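Local structure of BCL2-like 10 (Danio rerio, 6FBX) at residues Ser93-Thr98 with Gly138-Phe143. The protein is a pro-survival member of the Bcl-2 family that regulates apoptosis in zebrafish and binds the BH3 segment of Bad. Numbering follows the deposited sequence. Where two conformers were deposited one is given.
Sequences SIFTFT and GGWEGF
Phe95 of helix 88-107 meets Trp140 of helix 139-146, the last modelled helix, in a buried aromatic contact. The backbones stay far apart, with 13.2 Å between Phe95 CA and Trp140 CA, and the two long side chains bridge the gap from opposite directions. Trp140 meets Phe95 with the far end of its six-membered ring. Its CH2 lies 3.8 Å from Phe95 CE2, and Phe95 CZ is almost as near. The planes are steeply inclined, at 73°, and the approach is oblique. Both side chains leave the backbone toward the other segment, with CG opposite the carbonyl carbon (chi1 -67° in Trp140). Trp140 CZ3 also sits 4.0 Å above the ring plane of Phe143, offset toward the rim of that ring. The indole NE1 is hydrogen-bonded to Thr13 OG1 of helix 2-24. Leu16 of that helix touches both Phe95 and Trp140. Trp88, at the start of helix 88-107, adds to the same junction by meeting the rings of Trp140 and Phe143. The all-helical Bcl-2 fold is built around a central hydrophobic helix, here 88-107, and through this contact Trp140 reaches it. On the same helix Ser93 and Phe97 pack on the bound Bad BH3 peptide. Before Trp140, Gly138, with positive phi, is the C-prime residue of a Schellman motif closing helix 131-136. The Gly-Gly-Trp sequence here is consistent with the BH2 region of the family. Within helix 88-107, Thr98 OG1 donates to Ile94 O at 2.8 Å. That carbonyl also accepts from Thr98 N, on the opposite face of its plane.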
loop_
_atom_site.group_PDB
_atom_site.type_symbol
_atom_site.label_atom_id
_atom_site.label_comp_id
_atom_site.label_asym_id
_atom_site.label_seq_id
_atom_site.Cartn_x
_atom_site.Cartn_y
_atom_site.Cartn_z
ATOM N N SER A 93 1.388 -1.541 -5.402
ATOM C CA SER A 93 1.095 -0.141 -5.694
ATOM C C SER A 93 0.461 0.556 -4.501
ATOM O O SER A 93 0.709 1.747 -4.280
ATOM C CB SER A 93 0.191 -0.027 -6.921
ATOM O OG SER A 93 -1.167 -0.268 -6.608
ATOM N N ILE A 94 -0.352 -0.160 -3.719
ATOM C CA ILE A 94 -0.934 0.431 -2.516
ATOM C C ILE A 94 0.170 0.820 -1.541
ATOM O O ILE A 94 0.171 1.925 -0.981
ATOM C CB ILE A 94 -1.948 -0.538 -1.875
ATOM C CG1 ILE A 94 -3.185 -0.659 -2.771
ATOM C CG2 ILE A 94 -2.324 -0.070 -0.465
ATOM C CD1 ILE A 94 -4.210 -1.689 -2.313
ATOM N N PHE A 95 1.140 -0.081 -1.336
ATOM C CA PHE A 95 2.268 0.223 -0.462
ATOM C C PHE A 95 3.108 1.364 -1.023
ATOM O O PHE A 95 3.489 2.281 -0.287
ATOM C CB PHE A 95 3.129 -1.031 -0.255
ATOM C CG PHE A 95 2.619 -1.944 0.825
ATOM C CD1 PHE A 95 3.311 -2.083 2.017
ATOM C CD2 PHE A 95 1.446 -2.654 0.654
ATOM C CE1 PHE A 95 2.848 -2.917 3.013
ATOM C CE2 PHE A 95 0.975 -3.494 1.651
ATOM C CZ PHE A 95 1.676 -3.622 2.830
ATOM N N THR A 96 3.404 1.331 -2.327
ATOM C CA THR A 96 4.187 2.404 -2.935
ATOM C C THR A 96 3.506 3.750 -2.740
ATOM O O THR A 96 4.130 4.723 -2.303
ATOM C CB THR A 96 4.391 2.138 -4.426
ATOM O OG1 THR A 96 5.006 0.856 -4.612
ATOM C CG2 THR A 96 5.270 3.220 -5.044
ATOM N N PHE A 97 2.217 3.821 -3.073
ATOM C CA PHE A 97 1.486 5.076 -2.954
ATOM C C PHE A 97 1.464 5.566 -1.513
ATOM O O PHE A 97 1.668 6.757 -1.251
ATOM C CB PHE A 97 0.065 4.892 -3.485
ATOM C CG PHE A 97 -0.763 6.137 -3.437
ATOM C CD1 PHE A 97 -0.331 7.291 -4.059
ATOM C CD2 PHE A 97 -1.985 6.148 -2.788
ATOM C CE1 PHE A 97 -1.091 8.442 -4.018
ATOM C CE2 PHE A 97 -2.753 7.298 -2.747
ATOM C CZ PHE A 97 -2.305 8.443 -3.365
ATOM N N THR A 98 1.225 4.664 -0.561
ATOM C CA THR A 98 1.144 5.076 0.837
ATOM C C THR A 98 2.502 5.530 1.356
ATOM O O THR A 98 2.585 6.452 2.175
ATOM C CB THR A 98 0.590 3.933 1.686
ATOM O OG1 THR A 98 -0.694 3.547 1.178
ATOM C CG2 THR A 98 0.439 4.360 3.137
ATOM N N GLY A 138 -1.726 -17.582 0.009
ATOM C CA GLY A 138 -0.625 -17.878 0.904
ATOM C C GLY A 138 -0.145 -16.714 1.738
ATOM O O GLY A 138 0.941 -16.795 2.321
ATOM N N GLY A 139 -0.919 -15.637 1.819
ATOM C CA GLY A 139 -0.541 -14.491 2.621
ATOM C C GLY A 139 0.774 -13.891 2.162
ATOM O O GLY A 139 1.179 -14.007 0.999
ATOM N N TRP A 140 1.462 -13.238 3.099
ATOM C CA TRP A 140 2.685 -12.526 2.748
ATOM C C TRP A 140 3.839 -13.468 2.452
ATOM O O TRP A 140 4.799 -13.063 1.791
ATOM C CB TRP A 140 3.053 -11.556 3.865
ATOM C CG TRP A 140 2.053 -10.470 3.953
ATOM C CD1 TRP A 140 1.140 -10.267 4.944
ATOM C CD2 TRP A 140 1.827 -9.448 2.978
ATOM N NE1 TRP A 140 0.366 -9.171 4.653
ATOM C CE2 TRP A 140 0.767 -8.651 3.449
ATOM C CE3 TRP A 140 2.421 -9.126 1.755
ATOM C CZ2 TRP A 140 0.294 -7.545 2.743
ATOM C CZ3 TRP A 140 1.952 -8.031 1.056
ATOM C CH2 TRP A 140 0.897 -7.256 1.549
ATOM N N GLU A 141 3.768 -14.713 2.915
ATOM C CA GLU A 141 4.767 -15.690 2.507
ATOM C C GLU A 141 4.567 -16.078 1.047
ATOM O O GLU A 141 5.540 -16.285 0.315
ATOM C CB GLU A 141 4.714 -16.914 3.422
ATOM C CG GLU A 141 5.011 -16.595 4.885
ATOM C CD GLU A 141 3.819 -16.007 5.623
ATOM O OE1 GLU A 141 4.028 -15.269 6.608
ATOM O OE2 GLU A 141 2.672 -16.289 5.224
ATOM N N GLY A 142 3.312 -16.149 0.599
ATOM C CA GLY A 142 3.055 -16.357 -0.817
ATOM C C GLY A 142 3.506 -15.179 -1.660
ATOM O O GLY A 142 4.024 -15.356 -2.766
ATOM N N PHE A 143 3.300 -13.960 -1.154
ATOM C CA PHE A 143 3.845 -12.768 -1.797
ATOM C C PHE A 143 5.348 -12.906 -2.002
ATOM O O PHE A 143 5.870 -12.637 -3.089
ATOM C CB PHE A 143 3.503 -11.544 -0.940
ATOM C CG PHE A 143 4.282 -10.295 -1.277
ATOM C CD1 PHE A 143 3.909 -9.490 -2.339
ATOM C CD2 PHE A 143 5.354 -9.905 -0.494
ATOM C CE1 PHE A 143 4.613 -8.328 -2.631
ATOM C CE2 PHE A 143 6.058 -8.749 -0.779
ATOM C CZ PHE A 143 5.685 -7.958 -1.844
#